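Local coordinates for protein cytochrome P450 (Picrophilus torridus, PDB 2RFB) that is a haem-containing cytochrome P450, probably a monooxygenase that inserts one atom of molecular oxygen into its substrates, at residues Ser33-Arg38 and His237-Glu242; Val203-Pro208 and Ile319-Lys324. All blocks are in the same frame, centred on the assembly; numbering follows the deposited sequence.

Both contacts lie well out from the middle of the single chain, on opposite sides of its centre, with their own centres 41 Å apart, and both are only partly buried. They share no helix or strand. Contact 1 pairs the loop after strand 31-32 with the short strand 239-240 and reaches the haem through an arginine, so its chemistry divides between a charged grip on a propionate and proline-phenylalanine packing. Contact 2, away from the annotated sites, joins the last turn of helix 175-206 to the loop after helix 298-315. No haem is involved there: one isoleucine packs on another, and an aspartate accepts a backbone N-H from the facing loop.

Contact 1: residues Ser33-Arg38 and His237-Glu242; sequences SNPGNR and HRFAAE. With HEM (protoporphyrin IX containing Fe), chain G.
His237 starts its side chain toward Ser33, but across the contact its backbone does the meeting, with His237 O 4.1 Å from Ser33 O. The imidazole swings off to Tyr39, whose ring it meets at a steep angle, and NE2 makes a weak hydrogen bond to Ser40 O.

Arg238 sets out away from the loop and then doubles back. Its chain is bent at chi2 (-51°), which puts CD alongside the Ser33 hydroxyl, and the guanidinium ends up with Ser33 OG over the centre of one face. Ser33 OG is 3.8 Å from Arg238 NE and makes no hydrogen bond to it. The two outer nitrogens go to the haem: Arg238 NH1 gives a hydrogen bond of 2.8 Å to O2A of a propionate, and NH2 gives a straighter one of 3.1 Å to O1A (165°). Both oxygens of the carboxylate are thus held by one guanidinium, with the propionate carbon CGA in its plane, at the edge. An arginine on a haem propionate is a familiar P450 feature, and here Arg59 NH1 and His293 ND1 also hydrogen-bond to the haem.

Phe239 and Ala240 form one strand of a two-stranded antiparallel sheet with 31-32, in which Phe239 bonds to Ser32; Ser33-Arg38 is the loop running on from the first strand.

Phe239 points its side chain toward that loop and presents one ring face to Pro35. Pro35 CA stands 4.0 Å from the Phe239 ring centroid and 12° off the normal, a CH-pi contact over the face. At the ring's CD1 atom, Pro35 N and Asn34 C each come within 3.8 Å, the latter obliquely. Pro35 CD adds an apolar contact with Phe239 CE1 at 4.0 Å.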
loop_
_atom_site.group_PDB
_atom_site.type_symbol
_atom_site.label_atom_id
_atom_site.label_comp_id
_atom_site.label_asym_id
_atom_site.label_seq_id
_atom_site.Cartn_x
_atom_site.Cartn_y
_atom_site.Cartn_z
ATOM N N SER A 33 16.926 1.703 -6.586
ATOM C CA SER A 33 16.116 1.609 -5.367
ATOM C C SER A 33 16.849 1.424 -4.024
ATOM O O SER A 33 16.186 1.418 -2.966
ATOM C CB SER A 33 15.005 0.571 -5.536
ATOM O OG SER A 33 13.994 1.139 -6.332
ATOM N N ASN A 34 18.180 1.299 -4.044
ATOM C CA ASN A 34 18.969 1.287 -2.806
ATOM C C ASN A 34 20.180 2.166 -2.919
ATOM O O ASN A 34 20.724 2.281 -4.003
ATOM C CB ASN A 34 19.451 -0.111 -2.506
ATOM C CG ASN A 34 20.046 -0.769 -3.713
ATOM O OD1 ASN A 34 19.438 -0.758 -4.792
ATOM N ND2 ASN A 34 21.226 -1.353 -3.554
ATOM N N PRO A 35 20.646 2.751 -1.793
ATOM C CA PRO A 35 21.786 3.731 -1.706
ATOM C C PRO A 35 23.155 3.331 -2.287
ATOM O O PRO A 35 23.258 2.460 -3.155
ATOM C CB PRO A 35 21.959 3.921 -0.187
ATOM C CG PRO A 35 21.244 2.703 0.432
ATOM C CD PRO A 35 20.065 2.490 -0.462
ATOM N N GLY A 36 24.202 3.997 -1.801
ATOM C CA GLY A 36 25.565 3.498 -1.931
ATOM C C GLY A 36 26.012 2.811 -0.641
ATOM O O GLY A 36 27.075 2.178 -0.608
ATOM N N ASN A 37 25.196 2.935 0.416
ATOM C CA ASN A 37 25.510 2.400 1.756
ATOM C C ASN A 37 24.306 2.280 2.724
ATOM O O ASN A 37 23.518 1.326 2.632
ATOM C CB ASN A 37 26.639 3.217 2.404
ATOM C CG ASN A 37 27.343 2.468 3.526
ATOM O OD1 ASN A 37 26.703 1.916 4.426
ATOM N ND2 ASN A 37 28.677 2.460 3.483
ATOM N N ARG A 38 24.169 3.247 3.639
ATOM C CA ARG A 38 23.235 3.143 4.780
ATOM C C ARG A 38 22.432 4.435 5.068
ATOM O O ARG A 38 23.011 5.475 5.397
ATOM C CB ARG A 38 24.009 2.688 6.041
ATOM C CG ARG A 38 23.244 1.744 6.992
ATOM C CD ARG A 38 23.208 0.298 6.466
ATOM N NE ARG A 38 21.835 -0.211 6.409
ATOM C CZ ARG A 38 21.007 -0.073 5.367
ATOM N NH1 ARG A 38 21.383 0.562 4.250
ATOM N NH2 ARG A 38 19.778 -0.572 5.447
ATOM N N HIS A 237 13.073 6.970 -1.533
ATOM C CA HIS A 237 14.307 6.206 -1.771
ATOM C C HIS A 237 14.568 5.911 -3.242
ATOM O O HIS A 237 14.168 4.848 -3.729
ATOM C CB HIS A 237 14.302 4.926 -0.909
ATOM C CG HIS A 237 14.341 5.207 0.569
ATOM N ND1 HIS A 237 15.250 6.085 1.140
ATOM C CD2 HIS A 237 13.555 4.771 1.587
ATOM C CE1 HIS A 237 15.031 6.164 2.442
ATOM N NE2 HIS A 237 14.020 5.367 2.742
ATOM N N ARG A 238 15.128 6.878 -3.972
ATOM C CA ARG A 238 15.701 6.633 -5.305
ATOM C C ARG A 238 17.027 7.318 -5.295
ATOM O O ARG A 238 17.179 8.352 -4.663
ATOM C CB ARG A 238 14.888 7.202 -6.466
ATOM C CG ARG A 238 13.501 6.544 -6.754
ATOM C CD ARG A 238 13.604 5.071 -6.858
ATOM N NE ARG A 238 12.566 4.397 -7.628
ATOM C CZ ARG A 238 11.449 3.862 -7.127
ATOM N NH1 ARG A 238 11.094 4.010 -5.831
ATOM N NH2 ARG A 238 10.642 3.210 -7.933
ATOM N N PHE A 239 17.992 6.745 -5.993
ATOM C CA PHE A 239 19.286 7.324 -6.025
ATOM C C PHE A 239 19.756 7.195 -7.443
ATOM O O PHE A 239 19.551 6.167 -8.112
ATOM C CB PHE A 239 20.217 6.592 -5.021
ATOM C CG PHE A 239 19.657 6.567 -3.620
ATOM C CD1 PHE A 239 18.702 5.645 -3.265
ATOM C CD2 PHE A 239 20.023 7.530 -2.692
ATOM C CE1 PHE A 239 18.129 5.667 -1.998
ATOM C CE2 PHE A 239 19.438 7.553 -1.427
ATOM C CZ PHE A 239 18.512 6.624 -1.078
ATOM N N ALA A 240 20.387 8.246 -7.912
ATOM C CA ALA A 240 20.901 8.261 -9.230
ATOM C C ALA A 240 22.099 7.291 -9.308
ATOM O O ALA A 240 23.105 7.469 -8.603
ATOM C CB ALA A 240 21.311 9.680 -9.582
ATOM N N ALA A 241 21.980 6.285 -10.183
ATOM C CA ALA A 241 23.064 5.338 -10.464
ATOM C C ALA A 241 24.061 5.946 -11.421
ATOM O O ALA A 241 25.202 5.503 -11.482
ATOM C CB ALA A 241 22.507 4.009 -11.034
ATOM N N GLU A 242 23.634 6.955 -12.179
ATOM C CA GLU A 242 24.543 7.687 -13.083
ATOM C C GLU A 242 23.989 9.080 -13.298
ATOM O O GLU A 242 22.803 9.299 -13.125
ATOM C CB GLU A 242 24.668 6.986 -14.441
ATOM C CG GLU A 242 23.368 6.955 -15.260
ATOM C CD GLU A 242 23.587 6.354 -16.642
ATOM O OE1 GLU A 242 24.437 6.893 -17.418
ATOM O OE2 GLU A 242 22.928 5.334 -16.956
HETATM C CHA HEM G . 4.994 -1.369 -3.959
HETATM C CHB HEM G . 1.522 2.017 -3.080
HETATM C CHC HEM G . -1.306 -1.643 -1.308
HETATM C CHD HEM G . 2.360 -4.861 -1.508
HETATM C C1A HEM G . 4.275 -0.162 -3.904
HETATM C C2A HEM G . 4.718 1.102 -4.442
HETATM C C3A HEM G . 3.731 2.020 -4.182
HETATM C C4A HEM G . 2.688 1.327 -3.519
HETATM C CMA HEM G . 3.590 3.595 -4.496
HETATM C CAA HEM G . 6.085 1.324 -5.179
HETATM C CBA HEM G . 7.222 1.736 -4.209
HETATM C CGA HEM G . 8.397 2.021 -5.103
HETATM O O1A HEM G . 8.237 2.146 -6.373
HETATM O O2A HEM G . 9.504 2.129 -4.541
HETATM C C1B HEM G . 0.428 1.311 -2.542
HETATM C C2B HEM G . -0.906 1.811 -2.310
HETATM C C3B HEM G . -1.607 0.738 -1.815
HETATM C C4B HEM G . -0.759 -0.391 -1.749
HETATM C CMB HEM G . -1.315 3.321 -2.614
HETATM C CAB HEM G . -3.089 0.418 -1.281
HETATM C CBB HEM G . -4.240 1.195 -1.607
HETATM C C1C HEM G . -0.664 -2.931 -1.249
HETATM C C2C HEM G . -1.127 -4.286 -0.872
HETATM C C3C HEM G . -0.055 -5.116 -0.940
HETATM C C4C HEM G . 1.072 -4.357 -1.311
HETATM C CMC HEM G . -2.560 -4.839 -0.438
HETATM C CAC HEM G . -0.024 -6.675 -0.682
HETATM C CBC HEM G . 0.835 -7.244 0.184
HETATM C C1D HEM G . 3.415 -4.190 -2.210
HETATM C C2D HEM G . 4.705 -4.753 -2.535
HETATM C C3D HEM G . 5.474 -3.633 -3.259
HETATM C C4D HEM G . 4.580 -2.549 -3.328
HETATM C CMD HEM G . 5.268 -6.170 -2.193
HETATM C CAD HEM G . 6.915 -3.561 -3.869
HETATM C CBD HEM G . 6.850 -4.164 -5.290
HETATM C CGD HEM G . 8.204 -4.144 -5.925
HETATM O O1D HEM G . 9.101 -3.416 -5.393
HETATM O O2D HEM G . 8.398 -4.856 -6.956
HETATM N NA HEM G . 3.001 0.000 -3.349
HETATM N NB HEM G . 0.481 -0.076 -2.209
HETATM N NC HEM G . 0.699 -3.057 -1.519
HETATM N ND HEM G . 3.375 -2.862 -2.699
HETATM FE FE HEM G . 1.847 -1.618 -2.621
#

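Contact 2: residues Val203-Pro208 and Ile319-Lys324; sequences VIDENP and IKIDYK
Ile204 lays its CG2 branch against Ile319, 3.9 Å from Ile319 CB and as near to its CG2, the two side chains crossing obliquely. One residue on, Asp205 carries the polar half. With CG anti to the backbone N (chi1 175°), its carboxylate extends over to the facing loop, where Ile321 N donates a nearly straight hydrogen bond of 2.9 Å to Asp205 OD2 (171°), arriving from above the carboxylate plane. Asp205 CB packs against Ile321 CG1 at 3.9 Å, the side chains roughly at a right angle. Asp205 OD1 sits at the edge of the Tyr323 ring, 4.0 Å from CE1, while Tyr323 OH is hydrogen-bonded to Tyr337 OH. An alanine in place of Asp205 would probably leave the Ile321 N-H without its acceptor and that part of the loop less firmly held to the helix. Ile321 CG2 covers one face of the Tyr323 ring toward its rim. The contact thus fastens the C-terminal turn of helix 175-206, the P450 fold's helix I, to the loop between helix 298-315 and strand 327-328, while Val203 and Ile204 pack on Phe221 of helix 218-228, the K helix.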
loop_
_atom_site.group_PDB
_atom_site.type_symbol
_atom_site.label_atom_id
_atom_site.label_comp_id
_atom_site.label_asym_id
_atom_site.label_seq_id
_atom_site.Cartn_x
_atom_site.Cartn_y
_atom_site.Cartn_z
ATOM N N VAL A 203 -13.967 11.222 0.920
ATOM C CA VAL A 203 -14.561 11.751 -0.313
ATOM C C VAL A 203 -16.074 11.817 -0.103
ATOM O O VAL A 203 -16.706 12.850 -0.406
ATOM C CB VAL A 203 -14.224 10.897 -1.568
ATOM C CG1 VAL A 203 -15.096 11.347 -2.775
ATOM C CG2 VAL A 203 -12.738 10.935 -1.858
ATOM N N ILE A 204 -16.655 10.727 0.401
ATOM C CA ILE A 204 -18.108 10.671 0.572
ATOM C C ILE A 204 -18.608 11.830 1.462
ATOM O O ILE A 204 -19.518 12.564 1.069
ATOM C CB ILE A 204 -18.603 9.347 1.180
ATOM C CG1 ILE A 204 -18.203 8.131 0.314
ATOM C CG2 ILE A 204 -20.114 9.416 1.373
ATOM C CD1 ILE A 204 -18.755 8.198 -1.111
ATOM N N ASP A 205 -18.014 11.974 2.651
ATOM C CA ASP A 205 -18.221 13.118 3.533
ATOM C C ASP A 205 -18.185 14.442 2.788
ATOM O O ASP A 205 -18.989 15.314 3.057
ATOM C CB ASP A 205 -17.122 13.138 4.622
ATOM C CG ASP A 205 -17.181 14.389 5.528
ATOM O OD1 ASP A 205 -16.259 15.245 5.440
ATOM O OD2 ASP A 205 -18.155 14.498 6.305
ATOM N N GLU A 206 -17.242 14.610 1.863
ATOM C CA GLU A 206 -17.059 15.916 1.200
ATOM C C GLU A 206 -17.942 16.084 -0.029
ATOM O O GLU A 206 -18.197 17.189 -0.477
ATOM C CB GLU A 206 -15.579 16.192 0.883
ATOM C CG GLU A 206 -14.715 16.386 2.129
ATOM C CD GLU A 206 -13.204 16.306 1.846
ATOM O OE1 GLU A 206 -12.795 16.057 0.676
ATOM O OE2 GLU A 206 -12.404 16.530 2.788
ATOM N N ASN A 207 -18.446 14.986 -0.562
ATOM C CA ASN A 207 -19.228 15.046 -1.794
ATOM C C ASN A 207 -20.448 14.179 -1.625
ATOM O O ASN A 207 -20.547 13.115 -2.194
ATOM C CB ASN A 207 -18.356 14.573 -2.959
ATOM C CG ASN A 207 -17.149 15.477 -3.192
ATOM O OD1 ASN A 207 -17.278 16.526 -3.789
ATOM N ND2 ASN A 207 -15.976 15.063 -2.738
ATOM N N PRO A 208 -21.380 14.602 -0.781
ATOM C CA PRO A 208 -22.477 13.677 -0.482
ATOM C C PRO A 208 -23.404 13.241 -1.642
ATOM O O PRO A 208 -24.148 12.273 -1.495
ATOM C CB PRO A 208 -23.275 14.408 0.617
ATOM C CG PRO A 208 -22.879 15.845 0.504
ATOM C CD PRO A 208 -21.475 15.869 -0.031
ATOM N N ILE A 319 -23.373 9.803 5.838
ATOM C CA ILE A 319 -21.955 9.708 6.179
ATOM C C ILE A 319 -21.341 11.104 6.400
ATOM O O ILE A 319 -20.930 11.728 5.462
ATOM C CB ILE A 319 -21.192 8.871 5.077
ATOM C CG1 ILE A 319 -21.740 7.442 5.085
ATOM C CG2 ILE A 319 -19.635 8.918 5.229
ATOM C CD1 ILE A 319 -20.968 6.467 4.280
ATOM N N LYS A 320 -21.347 11.589 7.642
ATOM C CA LYS A 320 -20.625 12.808 8.070
ATOM C C LYS A 320 -19.493 12.410 8.998
ATOM O O LYS A 320 -19.695 11.661 9.959
ATOM C CB LYS A 320 -21.514 13.779 8.864
ATOM C CG LYS A 320 -22.874 14.132 8.274
ATOM C CD LYS A 320 -23.820 14.681 9.359
ATOM C CE LYS A 320 -25.317 14.588 8.915
ATOM N NZ LYS A 320 -25.750 13.193 8.460
ATOM N N ILE A 321 -18.303 12.912 8.745
ATOM C CA ILE A 321 -17.187 12.621 9.622
ATOM C C ILE A 321 -17.282 13.531 10.823
ATOM O O ILE A 321 -17.475 14.710 10.674
ATOM C CB ILE A 321 -15.865 12.849 8.919
ATOM C CG1 ILE A 321 -15.577 11.699 7.939
ATOM C CG2 ILE A 321 -14.738 13.044 9.971
ATOM C CD1 ILE A 321 -14.260 11.841 7.080
ATOM N N ASP A 322 -17.172 12.993 12.025
ATOM C CA ASP A 322 -17.175 13.872 13.197
ATOM C C ASP A 322 -15.787 14.422 13.480
ATOM O O ASP A 322 -14.966 13.742 14.057
ATOM C CB ASP A 322 -17.699 13.167 14.439
ATOM C CG ASP A 322 -17.749 14.078 15.639
ATOM O OD1 ASP A 322 -17.123 15.167 15.638
ATOM O OD2 ASP A 322 -18.428 13.710 16.614
ATOM N N TYR A 323 -15.561 15.679 13.142
ATOM C CA TYR A 323 -14.224 16.250 13.241
ATOM C C TYR A 323 -13.776 16.718 14.625
ATOM O O TYR A 323 -12.624 17.146 14.781
ATOM C CB TYR A 323 -14.057 17.389 12.209
ATOM C CG TYR A 323 -13.606 16.820 10.896
ATOM C CD1 TYR A 323 -14.477 16.724 9.817
ATOM C CD2 TYR A 323 -12.328 16.285 10.765
ATOM C CE1 TYR A 323 -14.060 16.158 8.639
ATOM C CE2 TYR A 323 -11.910 15.728 9.579
ATOM C CZ TYR A 323 -12.790 15.665 8.536
ATOM O OH TYR A 323 -12.373 15.103 7.362
ATOM N N LYS A 324 -14.680 16.666 15.605
ATOM C CA LYS A 324 -14.343 16.956 16.984
ATOM C C LYS A 324 -13.720 15.728 17.676
ATOM O O LYS A 324 -13.335 15.811 18.843
ATOM C CB LYS A 324 -15.588 17.422 17.746
ATOM C CG LYS A 324 -15.948 18.867 17.489
ATOM C CD LYS A 324 -17.334 19.195 18.012
ATOM C CE LYS A 324 -17.702 20.672 17.772
ATOM N NZ LYS A 324 -18.084 20.865 16.348
HETATM O O HOH W 1 -13.847 15.653 5.456
#